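Local coordinates for ParA (Salmonella enterica subsp. enterica serovar Newport str. SL317, PDB 3EZF), which is a ParA-type partition ATPase with a winged helix-turn-helix domain, and probably binds DNA to regulate transcription in a way mediated by ADP, at residues Y72-K77 with I89-D94; Q140-H145 with F387-F392; F214-W219 with P257-F262. All blocks are in the same frame, centred on the assembly; numbering follows the deposited sequence.

In the fold
Contacts 1 and 2 are partly buried neighbours, and contact 3 is a buried one on the opposite side of the chain's centre. Contact 1 ties a loop of the helix-turn-helix domain to helix 89-98 by side-chain hydrogen bonds. Another face of that helix meets the turn of contact 2, where Ile89 and Val92 pack on Leu143, so the two contacts touch where the helix-turn-helix range meets the ATPase range. Contact 2 sets a slid-apart His-Phe ring pair and a leucine against helix 378-400, with a charged lysine at the side. Contact 3, its centre about 34 Å from that of contact 2, is wholly apolar and aromatic between its segments and lies close to the second subunit.

Contact 1: residues Y72-K77 with I89-D94; sequences YQFNKK and IQNVID. Unlike the reference sequence in segment 72-77: Gln73 (reference Glu).
Tyr72, Asn91 and Asp94 share a chain of polar contacts that closes the loop 72-77 onto the first turns of helix 89-98. The tyrosine hydroxyl is the hub: OH donates to Asp94 OD2 at 2.7 Å, using the anti lone pair of that oxygen, the one turned away from OD1. OD2 lies in the plane of the tyrosine ring, at its edge, while the carboxylate is turned 84° from the ring. The same hydroxyl accepts a weak bond from Asn91 ND2 at 3.1 Å. CG of Tyr72 is anti to the backbone N (chi1 -162°), on a CB that points toward the helix; the hydroxyl at the far end of the ring makes the contact. Asp94 OD2 also takes a weak bond from Gln90 NE2, one turn earlier, whereas Gln90 O, 3.2 Å from Asp94 OD2, is a second acceptor and offers no bond.

The second polar link runs from backbone to side chain. Asn75 N donates to Asn91 OD1 at 3.3 Å with a nearly straight N-H...O angle of 168°. OD1 has another donor in Thr88 N, just before the helix, so the amide binds the loop and the helix start together. Segment 72-77 follows helix 57-69 and pairs by backbone hydrogen bonds between Asn75 and Ala86, consistent with the base of the wing in a winged helix-turn-helix domain. Asn75 ND2 reaches Ala86 O there as well.

Apolar contacts are fewer. The edge of Phe74 faces Asn91, with CD1 4.0 Å from CB. One face of the Phe74 ring is covered by Tyr72 CE2, 3.6 Å above the plane and offset toward the rim. Ile64 and Met67 of helix 57-69 also pack on Phe74.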
loop_
_atom_site.group_PDB
_atom_site.type_symbol
_atom_site.label_atom_id
_atom_site.label_comp_id
_atom_site.label_asym_id
_atom_site.label_seq_id
_atom_site.Cartn_x
_atom_site.Cartn_y
_atom_site.Cartn_z
ATOM N N TYR A 72 -12.084 -32.063 -34.112
ATOM C CA TYR A 72 -11.703 -31.744 -32.742
ATOM C C TYR A 72 -10.584 -32.668 -32.292
ATOM O O TYR A 72 -10.700 -33.888 -32.408
ATOM C CB TYR A 72 -12.890 -31.886 -31.781
ATOM C CG TYR A 72 -12.655 -31.162 -30.477
ATOM C CD1 TYR A 72 -13.301 -29.960 -30.201
ATOM C CD2 TYR A 72 -11.727 -31.640 -29.548
ATOM C CE1 TYR A 72 -13.026 -29.251 -29.038
ATOM C CE2 TYR A 72 -11.446 -30.941 -28.382
ATOM C CZ TYR A 72 -12.100 -29.744 -28.136
ATOM O OH TYR A 72 -11.820 -29.024 -27.005
ATOM N N GLN A 73 -9.524 -32.072 -31.748
ATOM C CA GLN A 73 -8.339 -32.797 -31.279
ATOM C C GLN A 73 -8.068 -32.550 -29.822
ATOM O O GLN A 73 -7.783 -31.416 -29.431
ATOM C CB GLN A 73 -7.106 -32.294 -31.996
ATOM C CG GLN A 73 -6.036 -33.295 -32.273
ATOM C CD GLN A 73 -5.684 -33.178 -33.701
ATOM O OE1 GLN A 73 -6.548 -33.375 -34.554
ATOM N NE2 GLN A 73 -4.441 -32.809 -33.997
ATOM N N PHE A 74 -8.071 -33.601 -29.025
ATOM C CA PHE A 74 -7.779 -33.402 -27.622
ATOM C C PHE A 74 -6.259 -33.424 -27.445
ATOM O O PHE A 74 -5.527 -34.008 -28.249
ATOM C CB PHE A 74 -8.442 -34.496 -26.776
ATOM C CG PHE A 74 -9.944 -34.481 -26.836
ATOM C CD1 PHE A 74 -10.680 -33.682 -25.974
ATOM C CD2 PHE A 74 -10.619 -35.245 -27.782
ATOM C CE1 PHE A 74 -12.065 -33.643 -26.060
ATOM C CE2 PHE A 74 -12.000 -35.214 -27.879
ATOM C CZ PHE A 74 -12.726 -34.414 -27.018
ATOM N N ASN A 75 -5.802 -32.764 -26.390
ATOM C CA ASN A 75 -4.391 -32.673 -26.052
ATOM C C ASN A 75 -3.912 -34.031 -25.511
ATOM O O ASN A 75 -4.653 -34.715 -24.801
ATOM C CB ASN A 75 -4.231 -31.565 -25.002
ATOM C CG ASN A 75 -2.807 -31.164 -24.785
ATOM O OD1 ASN A 75 -2.117 -30.781 -25.717
ATOM N ND2 ASN A 75 -2.356 -31.240 -23.544
ATOM N N LYS A 76 -2.688 -34.431 -25.857
ATOM C CA LYS A 76 -2.140 -35.708 -25.385
ATOM C C LYS A 76 -0.669 -35.603 -24.994
ATOM O O LYS A 76 0.122 -34.965 -25.686
ATOM C CB LYS A 76 -2.297 -36.806 -26.448
ATOM C CG LYS A 76 -3.733 -37.146 -26.797
ATOM C CD LYS A 76 -4.202 -36.356 -27.999
ATOM C CE LYS A 76 -3.390 -36.726 -29.248
ATOM N NZ LYS A 76 -3.785 -35.966 -30.487
ATOM N N LYS A 77 -0.315 -36.242 -23.884
ATOM C CA LYS A 77 1.057 -36.246 -23.377
ATOM C C LYS A 77 1.897 -37.367 -23.956
ATOM O O LYS A 77 1.396 -38.391 -24.414
ATOM C CB LYS A 77 1.088 -36.429 -21.867
ATOM C CG LYS A 77 0.778 -35.228 -21.026
ATOM C CD LYS A 77 0.874 -35.649 -19.566
ATOM C CE LYS A 77 0.677 -34.484 -18.613
ATOM N NZ LYS A 77 1.756 -33.466 -18.723
ATOM N N ILE A 89 -8.268 -27.050 -20.021
ATOM C CA ILE A 89 -9.437 -26.375 -19.485
ATOM C C ILE A 89 -10.455 -26.170 -20.602
ATOM O O ILE A 89 -11.660 -26.196 -20.353
ATOM C CB ILE A 89 -9.080 -24.976 -18.890
ATOM C CG1 ILE A 89 -8.113 -25.117 -17.707
ATOM C CG2 ILE A 89 -10.355 -24.252 -18.458
ATOM C CD1 ILE A 89 -8.705 -25.813 -16.525
ATOM N N GLN A 90 -9.981 -25.971 -21.833
ATOM C CA GLN A 90 -10.896 -25.751 -22.962
ATOM C C GLN A 90 -11.514 -27.038 -23.434
ATOM O O GLN A 90 -12.692 -27.068 -23.783
ATOM C CB GLN A 90 -10.199 -25.082 -24.153
ATOM C CG GLN A 90 -10.603 -23.619 -24.387
ATOM C CD GLN A 90 -12.096 -23.418 -24.577
ATOM O OE1 GLN A 90 -12.663 -22.442 -24.093
ATOM N NE2 GLN A 90 -12.734 -24.326 -25.289
ATOM N N ASN A 91 -10.708 -28.092 -23.473
ATOM C CA ASN A 91 -11.191 -29.412 -23.872
ATOM C C ASN A 91 -12.369 -29.802 -22.961
ATOM O O ASN A 91 -13.440 -30.192 -23.447
ATOM C CB ASN A 91 -10.062 -30.441 -23.749
ATOM C CG ASN A 91 -8.916 -30.168 -24.710
ATOM O OD1 ASN A 91 -7.898 -30.871 -24.708
ATOM N ND2 ASN A 91 -9.077 -29.148 -25.535
ATOM N N VAL A 92 -12.155 -29.679 -21.648
ATOM C CA VAL A 92 -13.170 -29.975 -20.648
ATOM C C VAL A 92 -14.421 -29.116 -20.870
ATOM O O VAL A 92 -15.551 -29.619 -20.812
ATOM C CB VAL A 92 -12.640 -29.710 -19.218
ATOM C CG1 VAL A 92 -13.758 -29.939 -18.180
ATOM C CG2 VAL A 92 -11.460 -30.624 -18.937
ATOM N N ILE A 93 -14.222 -27.820 -21.100
ATOM C CA ILE A 93 -15.335 -26.913 -21.344
ATOM C C ILE A 93 -16.062 -27.308 -22.614
ATOM O O ILE A 93 -17.284 -27.218 -22.694
ATOM C CB ILE A 93 -14.850 -25.474 -21.497
ATOM C CG1 ILE A 93 -14.318 -24.985 -20.151
ATOM C CG2 ILE A 93 -15.977 -24.587 -22.031
ATOM C CD1 ILE A 93 -13.603 -23.665 -20.218
ATOM N N ASP A 94 -15.311 -27.748 -23.614
ATOM C CA ASP A 94 -15.928 -28.158 -24.861
ATOM C C ASP A 94 -16.700 -29.475 -24.720
ATOM O O ASP A 94 -17.661 -29.716 -25.458
ATOM C CB ASP A 94 -14.877 -28.255 -25.971
ATOM C CG ASP A 94 -14.426 -26.888 -26.468
ATOM O OD1 ASP A 94 -15.236 -25.933 -26.457
ATOM O OD2 ASP A 94 -13.262 -26.771 -26.886
#

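Contact 2: residues Q140-H145 with F387-F392; sequences QDLLRH and FTKAVF. With SO4 (sulfate ion), chain E.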
loop_
_atom_site.group_PDB
_atom_site.type_symbol
_atom_site.label_atom_id
_atom_site.label_comp_id
_atom_site.label_asym_id
_atom_site.label_seq_id
_atom_site.Cartn_x
_atom_site.Cartn_y
_atom_site.Cartn_z
ATOM N N GLN A 140 -12.596 -26.645 -10.122
ATOM C CA GLN A 140 -13.013 -28.004 -10.450
ATOM C C GLN A 140 -14.461 -28.059 -10.933
ATOM O O GLN A 140 -14.729 -28.381 -12.092
ATOM C CB GLN A 140 -12.876 -28.895 -9.210
ATOM C CG GLN A 140 -11.449 -29.163 -8.773
ATOM C CD GLN A 140 -10.825 -30.297 -9.558
ATOM O OE1 GLN A 140 -10.795 -30.269 -10.785
ATOM N NE2 GLN A 140 -10.327 -31.305 -8.854
ATOM N N ASP A 141 -15.385 -27.742 -10.027
ATOM C CA ASP A 141 -16.805 -27.777 -10.336
ATOM C C ASP A 141 -17.348 -26.479 -10.867
ATOM O O ASP A 141 -18.539 -26.206 -10.700
ATOM C CB ASP A 141 -17.639 -28.145 -9.109
ATOM C CG ASP A 141 -16.804 -28.527 -7.932
ATOM O OD1 ASP A 141 -15.911 -29.388 -8.109
ATOM O OD2 ASP A 141 -17.060 -27.973 -6.837
ATOM N N LEU A 142 -16.499 -25.673 -11.495
ATOM C CA LEU A 142 -16.966 -24.409 -12.029
ATOM C C LEU A 142 -16.636 -24.299 -13.492
ATOM O O LEU A 142 -17.150 -23.412 -14.163
ATOM C CB LEU A 142 -16.356 -23.239 -11.261
ATOM C CG LEU A 142 -17.136 -22.584 -10.105
ATOM C CD1 LEU A 142 -17.719 -23.607 -9.162
ATOM C CD2 LEU A 142 -16.197 -21.648 -9.348
ATOM N N LEU A 143 -15.788 -25.205 -13.982
ATOM C CA LEU A 143 -15.391 -25.220 -15.396
ATOM C C LEU A 143 -16.602 -25.304 -16.322
ATOM O O LEU A 143 -16.599 -24.758 -17.421
ATOM C CB LEU A 143 -14.451 -26.393 -15.692
ATOM C CG LEU A 143 -13.074 -26.481 -15.017
ATOM C CD1 LEU A 143 -12.347 -27.710 -15.539
ATOM C CD2 LEU A 143 -12.246 -25.265 -15.317
ATOM N N ARG A 144 -17.637 -25.989 -15.871
ATOM C CA ARG A 144 -18.866 -26.130 -16.641
ATOM C C ARG A 144 -19.517 -24.780 -16.902
ATOM O O ARG A 144 -20.470 -24.685 -17.675
ATOM C CB ARG A 144 -19.856 -26.983 -15.862
ATOM C CG ARG A 144 -19.994 -26.521 -14.423
ATOM C CD ARG A 144 -21.255 -27.046 -13.797
ATOM N NE ARG A 144 -22.423 -26.528 -14.499
ATOM C CZ ARG A 144 -23.670 -26.743 -14.111
ATOM N NH1 ARG A 144 -23.892 -27.476 -13.020
ATOM N NH2 ARG A 144 -24.676 -26.226 -14.815
ATOM N N HIS A 145 -19.025 -23.743 -16.232
ATOM C CA HIS A 145 -19.579 -22.403 -16.391
ATOM C C HIS A 145 -18.875 -21.597 -17.473
ATOM O O HIS A 145 -19.417 -20.613 -17.946
ATOM C CB HIS A 145 -19.510 -21.624 -15.074
ATOM C CG HIS A 145 -20.298 -22.234 -13.959
ATOM N ND1 HIS A 145 -21.650 -22.482 -14.047
ATOM C CD2 HIS A 145 -19.919 -22.653 -12.723
ATOM C CE1 HIS A 145 -22.073 -23.028 -12.919
ATOM N NE2 HIS A 145 -21.042 -23.142 -12.103
ATOM N N PHE A 387 -13.011 -22.020 -0.612
ATOM C CA PHE A 387 -13.301 -20.610 -0.402
ATOM C C PHE A 387 -13.915 -20.036 -1.673
ATOM O O PHE A 387 -14.928 -19.335 -1.625
ATOM C CB PHE A 387 -12.035 -19.837 -0.084
ATOM C CG PHE A 387 -12.225 -18.355 -0.131
ATOM C CD1 PHE A 387 -12.949 -17.707 0.863
ATOM C CD2 PHE A 387 -11.742 -17.612 -1.207
ATOM C CE1 PHE A 387 -13.190 -16.341 0.791
ATOM C CE2 PHE A 387 -11.977 -16.245 -1.290
ATOM C CZ PHE A 387 -12.703 -15.608 -0.292
ATOM N N THR A 388 -13.275 -20.327 -2.805
ATOM C CA THR A 388 -13.758 -19.880 -4.101
ATOM C C THR A 388 -15.202 -20.361 -4.272
ATOM O O THR A 388 -16.119 -19.558 -4.465
ATOM C CB THR A 388 -12.890 -20.459 -5.226
ATOM O OG1 THR A 388 -11.524 -20.102 -4.995
ATOM C CG2 THR A 388 -13.318 -19.907 -6.572
ATOM N N LYS A 389 -15.394 -21.675 -4.191
ATOM C CA LYS A 389 -16.717 -22.267 -4.322
ATOM C C LYS A 389 -17.701 -21.498 -3.438
ATOM O O LYS A 389 -18.829 -21.212 -3.849
ATOM C CB LYS A 389 -16.673 -23.737 -3.894
ATOM C CG LYS A 389 -18.016 -24.471 -3.971
ATOM C CD LYS A 389 -18.340 -24.909 -5.398
ATOM C CE LYS A 389 -19.763 -25.425 -5.516
ATOM N NZ LYS A 389 -20.036 -26.559 -4.590
ATOM N N ALA A 390 -17.257 -21.161 -2.228
ATOM C CA ALA A 390 -18.068 -20.424 -1.257
ATOM C C ALA A 390 -18.509 -19.063 -1.802
ATOM O O ALA A 390 -19.683 -18.691 -1.747
ATOM C CB ALA A 390 -17.279 -20.240 0.024
ATOM N N VAL A 391 -17.550 -18.319 -2.330
ATOM C CA VAL A 391 -17.827 -17.012 -2.896
ATOM C C VAL A 391 -18.750 -17.182 -4.099
ATOM O O VAL A 391 -19.730 -16.454 -4.241
ATOM C CB VAL A 391 -16.513 -16.331 -3.346
ATOM C CG1 VAL A 391 -16.768 -14.899 -3.721
ATOM C CG2 VAL A 391 -15.486 -16.407 -2.232
ATOM N N PHE A 392 -18.443 -18.152 -4.959
ATOM C CA PHE A 392 -19.253 -18.382 -6.143
ATOM C C PHE A 392 -20.719 -18.696 -5.830
ATOM O O PHE A 392 -21.625 -18.193 -6.497
ATOM C CB PHE A 392 -18.658 -19.509 -6.982
ATOM C CG PHE A 392 -19.392 -19.733 -8.273
ATOM C CD1 PHE A 392 -20.551 -20.515 -8.310
ATOM C CD2 PHE A 392 -18.973 -19.096 -9.439
ATOM C CE1 PHE A 392 -21.286 -20.651 -9.484
ATOM C CE2 PHE A 392 -19.701 -19.225 -10.619
ATOM C CZ PHE A 392 -20.864 -20.008 -10.639
HETATM S S SO4 E . -23.142 -26.820 -6.692
HETATM O O1 SO4 E . -24.008 -27.285 -7.793
HETATM O O2 SO4 E . -23.926 -26.756 -5.446
HETATM O O3 SO4 E . -22.622 -25.479 -7.009
HETATM O O4 SO4 E . -22.014 -27.758 -6.524
#
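In the P-loop NTPase domain, the turn 140-145 links helix 129-138 to strand 149-153, and here it meets the long C-terminal helix 378-400 as Leu142 and His145 pack on Phe392. The turn leads from the helix into the second strand of the beta-alpha-beta crossover 112-116, 129-138, 149-153, whose two strands have 250-254 between them in the sheet. Residues 143-145 form a single 3-10 turn. Backbone hydrogen bonds join His145 to Tyr104, while Leu136 of helix 129-138 covers both Leu142 and Phe392.

Phe392 is met by two different groups. Its first torsion sets CG anti to the backbone N (chi1 -176°). Leu142 lies over one face of the ring in a CH-pi contact, its CG 4.1 Å from the centroid; CD2 of the leucine comes 3.8 Å from CD2 of the phenylalanine. His145 instead approaches tip to tip, its ring inclined by only 22° to that of Phe392 and displaced so far that little of one ring lies over the other, with centroids 4.7 Å apart. Phe392 CZ sits over one face of the imidazole near the rim, and Arg144 CG covers the opposite face over its centre, so the imidazole is sandwiched.

The polar part of the contact is Lys389. Its chain is bent at chi2 (80°), which sets CD 4.0 Å from Leu142 CD1, and again at chi4, which sets NZ. Asp141 crosses the lysine at about a right angle and offers a long salt bridge, OD2 to NZ 4.0 Å; the same oxygen has a weak hydrogen bond to His139 NE2. A sulfate, probably from the crystallisation liquor, is held more closely: Lys389 NZ donates to its O4 at 3.0 Å.

Contact 3: residues F214-W219 with P257-F262; sequences FVASQW and PHLDPF
Trp219 leans on Pro261 and Phe262 from its CB outward. CB lies 3.5 Å from Pro261 CB, where the first residue of helix 219-226 meets the first of helix 261-267. CG, anti to the backbone N (chi1 -170°), follows at 3.3 Å from the same proline carbon, and CD1 passes it as well, the two side chains running antiparallel alongside each other. Beyond the proline, NE1 gives its hydrogen bond to Gln232 O. On the benzo side CE3 comes 3.8 Å from Phe262 CE2, with CZ3 next to it. These two atoms belong to an offset edge-to-face pair: the Phe262 edge turns toward the six-membered ring of Trp219, planes 85° apart and centroids 5.7 Å apart.

Ala216 CB, one turn earlier, lies over a face of Phe262 in a CH-pi contact, 4.1 Å from the ring centroid, and also touches Leu259 CD1 and Pro261 CG.

Met181 and Leu182 pack on the indole from helix 177-182. His258 meets His258 of the second subunit. Both segments follow the C-terminal ends of strands 203-206 and 250-254, which flank strand 149-153 in the parallel sheet, the side on which P-loop NTPases carry their functional loops.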
loop_
_atom_site.group_PDB
_atom_site.type_symbol
_atom_site.label_atom_id
_atom_site.label_comp_id
_atom_site.label_asym_id
_atom_site.label_seq_id
_atom_site.Cartn_x
_atom_site.Cartn_y
_atom_site.Cartn_z
ATOM N N PHE A 214 -2.232 10.720 -10.068
ATOM C CA PHE A 214 -2.237 12.118 -10.472
ATOM C C PHE A 214 -3.529 12.428 -11.214
ATOM O O PHE A 214 -4.161 13.457 -10.984
ATOM C CB PHE A 214 -1.010 12.403 -11.340
ATOM C CG PHE A 214 0.267 12.373 -10.558
ATOM C CD1 PHE A 214 0.840 11.161 -10.181
ATOM C CD2 PHE A 214 0.812 13.548 -10.059
ATOM C CE1 PHE A 214 1.927 11.126 -9.304
ATOM C CE2 PHE A 214 1.894 13.514 -9.186
ATOM C CZ PHE A 214 2.451 12.307 -8.807
ATOM N N VAL A 215 -3.923 11.516 -12.094
ATOM C CA VAL A 215 -5.148 11.671 -12.858
ATOM C C VAL A 215 -6.303 11.962 -11.904
ATOM O O VAL A 215 -7.105 12.872 -12.150
ATOM C CB VAL A 215 -5.470 10.381 -13.671
ATOM C CG1 VAL A 215 -6.735 10.564 -14.497
ATOM C CG2 VAL A 215 -4.305 10.027 -14.566
ATOM N N ALA A 216 -6.385 11.194 -10.816
ATOM C CA ALA A 216 -7.461 11.374 -9.844
ATOM C C ALA A 216 -7.431 12.771 -9.226
ATOM O O ALA A 216 -8.432 13.477 -9.222
ATOM C CB ALA A 216 -7.365 10.317 -8.757
ATOM N N SER A 217 -6.271 13.170 -8.720
ATOM C CA SER A 217 -6.100 14.474 -8.094
ATOM C C SER A 217 -6.649 15.630 -8.911
ATOM O O SER A 217 -6.696 16.759 -8.426
ATOM C CB SER A 217 -4.618 14.733 -7.832
ATOM O OG SER A 217 -4.048 13.676 -7.080
ATOM N N GLN A 218 -7.077 15.348 -10.137
ATOM C CA GLN A 218 -7.576 16.376 -11.023
ATOM C C GLN A 218 -8.754 15.850 -11.828
ATOM O O GLN A 218 -9.130 16.413 -12.858
ATOM C CB GLN A 218 -6.427 16.793 -11.932
ATOM C CG GLN A 218 -6.712 17.916 -12.894
ATOM C CD GLN A 218 -5.448 18.344 -13.620
ATOM O OE1 GLN A 218 -4.636 17.498 -14.040
ATOM N NE2 GLN A 218 -5.266 19.661 -13.772
ATOM N N TRP A 219 -9.354 14.777 -11.328
ATOM C CA TRP A 219 -10.480 14.135 -11.988
ATOM C C TRP A 219 -11.601 15.046 -12.488
ATOM O O TRP A 219 -11.842 15.104 -13.697
ATOM C CB TRP A 219 -11.070 13.034 -11.090
ATOM C CG TRP A 219 -12.089 12.172 -11.812
ATOM C CD1 TRP A 219 -13.446 12.205 -11.653
ATOM C CD2 TRP A 219 -11.832 11.207 -12.847
ATOM N NE1 TRP A 219 -14.047 11.326 -12.519
ATOM C CE2 TRP A 219 -13.081 10.695 -13.260
ATOM C CE3 TRP A 219 -10.669 10.720 -13.460
ATOM C CZ2 TRP A 219 -13.205 9.731 -14.267
ATOM C CZ3 TRP A 219 -10.787 9.763 -14.459
ATOM C CH2 TRP A 219 -12.049 9.274 -14.849
ATOM N N PRO A 257 -7.889 3.057 -0.778
ATOM C CA PRO A 257 -8.843 3.752 0.102
ATOM C C PRO A 257 -9.114 5.213 -0.275
ATOM O O PRO A 257 -9.956 5.517 -1.120
ATOM C CB PRO A 257 -8.179 3.655 1.475
ATOM C CG PRO A 257 -7.219 2.498 1.340
ATOM C CD PRO A 257 -6.678 2.682 -0.035
ATOM N N HIS A 258 -8.404 6.104 0.411
ATOM C CA HIS A 258 -8.473 7.549 0.220
ATOM C C HIS A 258 -9.077 7.993 -1.108
ATOM O O HIS A 258 -9.976 8.841 -1.133
ATOM C CB HIS A 258 -7.066 8.105 0.352
ATOM C CG HIS A 258 -6.013 7.060 0.168
ATOM N ND1 HIS A 258 -5.774 6.069 1.100
ATOM C CD2 HIS A 258 -5.184 6.804 -0.870
ATOM C CE1 HIS A 258 -4.850 5.252 0.645
ATOM N NE2 HIS A 258 -4.470 5.672 -0.552
ATOM N N LEU A 259 -8.570 7.431 -2.206
ATOM C CA LEU A 259 -9.054 7.757 -3.553
ATOM C C LEU A 259 -10.556 8.019 -3.504
ATOM O O LEU A 259 -11.281 7.399 -2.719
ATOM C CB LEU A 259 -8.777 6.591 -4.510
ATOM C CG LEU A 259 -7.857 6.842 -5.707
ATOM C CD1 LEU A 259 -8.473 7.928 -6.560
ATOM C CD2 LEU A 259 -6.455 7.235 -5.255
ATOM N N ASP A 260 -11.033 8.949 -4.312
ATOM C CA ASP A 260 -12.455 9.208 -4.300
ATOM C C ASP A 260 -13.011 9.069 -5.695
ATOM O O ASP A 260 -13.756 8.138 -5.971
ATOM C CB ASP A 260 -12.772 10.603 -3.744
ATOM C CG ASP A 260 -13.523 10.554 -2.413
ATOM O OD1 ASP A 260 -14.195 11.564 -2.085
ATOM O OD2 ASP A 260 -13.433 9.524 -1.694
ATOM N N PRO A 261 -12.634 9.971 -6.614
ATOM C CA PRO A 261 -13.226 9.769 -7.935
ATOM C C PRO A 261 -13.211 8.314 -8.401
ATOM O O PRO A 261 -14.174 7.855 -8.990
ATOM C CB PRO A 261 -12.420 10.709 -8.824
ATOM C CG PRO A 261 -11.124 10.889 -8.073
ATOM C CD PRO A 261 -11.559 10.978 -6.661
ATOM N N PHE A 262 -12.146 7.573 -8.119
ATOM C CA PHE A 262 -12.109 6.178 -8.542
ATOM C C PHE A 262 -13.012 5.333 -7.657
ATOM O O PHE A 262 -13.792 4.524 -8.166
ATOM C CB PHE A 262 -10.671 5.635 -8.512
ATOM C CG PHE A 262 -9.748 6.283 -9.527
ATOM C CD1 PHE A 262 -8.387 5.995 -9.534
ATOM C CD2 PHE A 262 -10.239 7.190 -10.467
ATOM C CE1 PHE A 262 -7.536 6.595 -10.457
ATOM C CE2 PHE A 262 -9.389 7.793 -11.392
ATOM C CZ PHE A 262 -8.037 7.495 -11.381
#